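Long-range contact in ethyl acetate hydrolase (Pseudomonas veronii, PDB 5EFZ), which hydrolyses ethyl acetate and other short acetate esters, serving the bacterial degradation of short-chain methyl ketones such as 2-butanone: residues W160-P165 with L290-A295. Numbering follows the deposited sequence.
Sequences WAVRYP and LGRIKA
V162, in the last turn of helix 152-163, meets segment 290-295 with both its branches and its carbonyl: CG1 and the carbonyl oxygen both meet R292, while CG2 turns to I293. Its CG1, anti to the backbone N (chi1 169°), lies over one face of the R292 guanidinium, 3.9 Å from R292 NE, the two side chains crossing at about a right angle. R292 itself is bent at chi3, which brings its tip back to the carbonyl at the helix end: R292 NH2 donates to V162 O at 2.8 Å, from above the carbonyl plane and with an N-H...O angle of 138°, while NE adds a weak second bond to the same oxygen. The contact illustrates how an arginine from a neighbouring loop can donate to a carbonyl of a helix's last turn, here just before the backbone leaves helical geometry at Y164. An alanine at R292 would probably leave that carbonyl without both of these donors and strip the flat cover from V162 CG1.

In this alpha/beta hydrolase, helix 152-163 starts just after S151, the probable nucleophile, and the contact ties its far end, away from the active site, to the loop leading into strand 296-300. On the buried side, V162 CG2 reaches I293 CG1 at 3.8 Å, their chains crossing obliquely, and A161 CB approaches both CG1 and CG2 of I293. Beyond the helix P165 turns its ring to the loop, CB 3.3 Å from R292 O and alongside the aliphatic part of K294, whose ammonium goes on to a salt bridge with D166. Between the backbones sits one water, donating to A161 O and P165 O and accepting from K294 N at 2.9 Å.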
ATOM      1  N   TRP A 160      -8.024   2.027 -26.665  1.00 19.06           N
ATOM      2  CA  TRP A 160      -9.063   2.086 -27.707  1.00 19.04           C
ATOM      3  C   TRP A 160      -9.301   3.520 -28.179  1.00 19.60           C
ATOM      4  O   TRP A 160      -9.307   3.787 -29.391  1.00 21.82           O
ATOM      5  CB  TRP A 160     -10.394   1.506 -27.183  1.00 17.22           C
ATOM      6  CG  TRP A 160     -10.682   0.123 -27.701  1.00 17.12           C
ATOM      7  CD1 TRP A 160     -10.486  -1.066 -27.040  1.00 17.55           C
ATOM      8  CD2 TRP A 160     -11.139  -0.215 -29.021  1.00 17.74           C
ATOM      9  NE1 TRP A 160     -10.813  -2.117 -27.864  1.00 16.61           N
ATOM     10  CE2 TRP A 160     -11.258  -1.613 -29.071  1.00 16.03           C
ATOM     11  CE3 TRP A 160     -11.549   0.544 -30.130  1.00 17.98           C
ATOM     12  CZ2 TRP A 160     -11.725  -2.279 -30.204  1.00 16.64           C
ATOM     13  CZ3 TRP A 160     -12.027  -0.113 -31.251  1.00 19.25           C
ATOM     14  CH2 TRP A 160     -12.099  -1.512 -31.285  1.00 18.62           C
ATOM     15  N   ALA A 161      -9.485   4.437 -27.223  1.00 17.32           N
ATOM     16  CA  ALA A 161      -9.857   5.824 -27.554  1.00 18.94           C
ATOM     17  C   ALA A 161      -8.740   6.558 -28.281  1.00 20.61           C
ATOM     18  O   ALA A 161      -9.008   7.495 -29.035  1.00 21.95           O
ATOM     19  CB  ALA A 161     -10.257   6.594 -26.287  1.00 17.83           C
ATOM     20  N   VAL A 162      -7.487   6.150 -28.043  1.00 19.13           N
ATOM     21  CA  VAL A 162      -6.331   6.799 -28.683  1.00 19.45           C
ATOM     22  C   VAL A 162      -6.023   6.145 -30.039  1.00 22.60           C
ATOM     23  O   VAL A 162      -5.722   6.830 -31.013  1.00 23.43           O
ATOM     24  CB  VAL A 162      -5.054   6.745 -27.779  1.00 20.53           C
ATOM     25  CG1 VAL A 162      -3.786   7.171 -28.558  1.00 19.60           C
ATOM     26  CG2 VAL A 162      -5.235   7.631 -26.556  1.00 19.40           C
ATOM     27  N   ARG A 163      -6.116   4.824 -30.099  1.00 21.59           N
ATOM     28  CA  ARG A 163      -5.693   4.071 -31.282  1.00 24.75           C
ATOM     29  C   ARG A 163      -6.705   4.158 -32.424  1.00 23.75           C
ATOM     30  O   ARG A 163      -6.331   4.229 -33.611  1.00 20.81           O
ATOM     31  CB  ARG A 163      -5.447   2.596 -30.901  1.00 28.09           C
ATOM     32  CG  ARG A 163      -4.910   1.731 -32.033  1.00 31.23           C
ATOM     33  CD  ARG A 163      -4.808   0.264 -31.655  1.00 36.24           C
ATOM     34  NE  ARG A 163      -3.674   0.011 -30.782  1.00 40.56           N
ATOM     35  CZ  ARG A 163      -2.659  -0.785 -31.086  1.00 40.09           C
ATOM     36  NH1 ARG A 163      -2.628  -1.435 -32.252  1.00 39.17           N
ATOM     37  NH2 ARG A 163      -1.669  -0.912 -30.226  1.00 40.50           N
ATOM     38  N   TYR A 164      -7.988   4.169 -32.068  1.00 23.26           N
ATOM     39  CA  TYR A 164      -9.061   4.288 -33.042  1.00 24.96           C
ATOM     40  C   TYR A 164     -10.042   5.413 -32.685  1.00 25.56           C
ATOM     41  O   TYR A 164     -11.194   5.156 -32.299  1.00 26.93           O
ATOM     42  CB  TYR A 164      -9.810   2.963 -33.155  1.00 25.63           C
ATOM     43  CG  TYR A 164      -8.959   1.765 -33.482  1.00 26.22           C
ATOM     44  CD1 TYR A 164      -8.700   0.800 -32.522  1.00 25.89           C
ATOM     45  CD2 TYR A 164      -8.448   1.577 -34.760  1.00 28.62           C
ATOM     46  CE1 TYR A 164      -7.955  -0.300 -32.806  1.00 28.73           C
ATOM     47  CE2 TYR A 164      -7.679   0.459 -35.058  1.00 30.50           C
ATOM     48  CZ  TYR A 164      -7.438  -0.465 -34.071  1.00 30.64           C
ATOM     49  OH  TYR A 164      -6.693  -1.576 -34.340  1.00 34.16           O
ATOM     50  N   PRO A 165      -9.597   6.666 -32.807  1.00 25.09           N
ATOM     51  CA  PRO A 165     -10.389   7.715 -32.144  1.00 26.31           C
ATOM     52  C   PRO A 165     -11.798   7.924 -32.691  1.00 26.91           C
ATOM     53  O   PRO A 165     -12.698   8.217 -31.908  1.00 26.24           O
ATOM     54  CB  PRO A 165      -9.537   8.974 -32.328  1.00 30.30           C
ATOM     55  CG  PRO A 165      -8.491   8.632 -33.310  1.00 31.96           C
ATOM     56  CD  PRO A 165      -8.318   7.162 -33.335  1.00 27.03           C
ATOM     57  N   LEU A 290      -3.232  11.684 -25.631  1.00 22.07           N
ATOM     58  CA  LEU A 290      -4.560  11.928 -25.080  1.00 22.79           C
ATOM     59  C   LEU A 290      -5.322  13.000 -25.875  1.00 23.57           C
ATOM     60  O   LEU A 290      -6.556  12.995 -25.904  1.00 24.44           O
ATOM     61  CB  LEU A 290      -4.472  12.336 -23.600  1.00 21.36           C
ATOM     62  CG  LEU A 290      -3.961  11.203 -22.705  1.00 20.63           C
ATOM     63  CD1 LEU A 290      -3.853  11.648 -21.228  1.00 22.51           C
ATOM     64  CD2 LEU A 290      -4.829   9.930 -22.815  1.00 19.09           C
ATOM     65  N   GLY A 291      -4.586  13.913 -26.497  1.00 24.77           N
ATOM     66  CA  GLY A 291      -5.182  14.940 -27.348  1.00 25.98           C
ATOM     67  C   GLY A 291      -5.829  14.375 -28.602  1.00 28.84           C
ATOM     68  O   GLY A 291      -6.639  15.064 -29.244  1.00 29.94           O
ATOM     69  N   ARG A 292      -5.467  13.142 -28.970  1.00 26.06           N
ATOM     70  CA  ARG A 292      -6.077  12.443 -30.119  1.00 29.47           C
ATOM     71  C   ARG A 292      -7.504  11.939 -29.833  1.00 26.41           C
ATOM     72  O   ARG A 292      -8.260  11.619 -30.762  1.00 25.39           O
ATOM     73  CB  ARG A 292      -5.211  11.237 -30.536  1.00 32.71           C
ATOM     74  CG  ARG A 292      -3.999  11.612 -31.358  1.00 41.02           C
ATOM     75  CD  ARG A 292      -3.006  10.454 -31.502  1.00 46.94           C
ATOM     76  NE  ARG A 292      -3.625   9.192 -31.905  1.00 51.60           N
ATOM     77  CZ  ARG A 292      -2.975   8.206 -32.526  1.00 55.91           C
ATOM     78  NH1 ARG A 292      -1.689   8.350 -32.855  1.00 56.61           N
ATOM     79  NH2 ARG A 292      -3.620   7.090 -32.854  1.00 56.24           N
ATOM     80  N   ILE A 293      -7.855  11.838 -28.559  1.00 23.93           N
ATOM     81  CA  ILE A 293      -9.124  11.240 -28.185  1.00 22.10           C
ATOM     82  C   ILE A 293     -10.286  12.115 -28.661  1.00 23.65           C
ATOM     83  O   ILE A 293     -10.314  13.298 -28.379  1.00 23.21           O
ATOM     84  CB  ILE A 293      -9.216  11.029 -26.666  1.00 21.35           C
ATOM     85  CG1 ILE A 293      -8.171   9.996 -26.233  1.00 18.25           C
ATOM     86  CG2 ILE A 293     -10.652  10.624 -26.297  1.00 20.98           C
ATOM     87  CD1 ILE A 293      -8.171   9.736 -24.726  1.00 16.79           C
ATOM     88  N   LYS A 294     -11.218  11.528 -29.415  1.00 24.26           N
ATOM     89  CA  LYS A 294     -12.429  12.223 -29.845  1.00 26.62           C
ATOM     90  C   LYS A 294     -13.673  11.790 -29.056  1.00 26.59           C
ATOM     91  O   LYS A 294     -14.701  12.495 -29.052  1.00 25.05           O
ATOM     92  CB  LYS A 294     -12.668  11.984 -31.342  1.00 26.55           C
ATOM     93  CG  LYS A 294     -11.573  12.590 -32.213  1.00 32.13           C
ATOM     94  CD  LYS A 294     -11.753  12.271 -33.687  1.00 34.61           C
ATOM     95  CE  LYS A 294     -12.847  13.062 -34.305  1.00 40.95           C
ATOM     96  NZ  LYS A 294     -12.835  12.882 -35.790  1.00 44.82           N
ATOM     97  N   ALA A 295     -13.582  10.628 -28.415  1.00 23.72           N
ATOM     98  CA  ALA A 295     -14.685  10.076 -27.619  1.00 23.69           C
ATOM     99  C   ALA A 295     -15.090  11.017 -26.508  1.00 22.14           C
ATOM    100  O   ALA A 295     -14.229  11.595 -25.848  1.00 22.85           O
ATOM    101  CB  ALA A 295     -14.293   8.711 -26.987  1.00 19.22           C
TER
HETATM  102  O   HOH W   1     -11.543   8.675 -29.350  1.00 20.61           O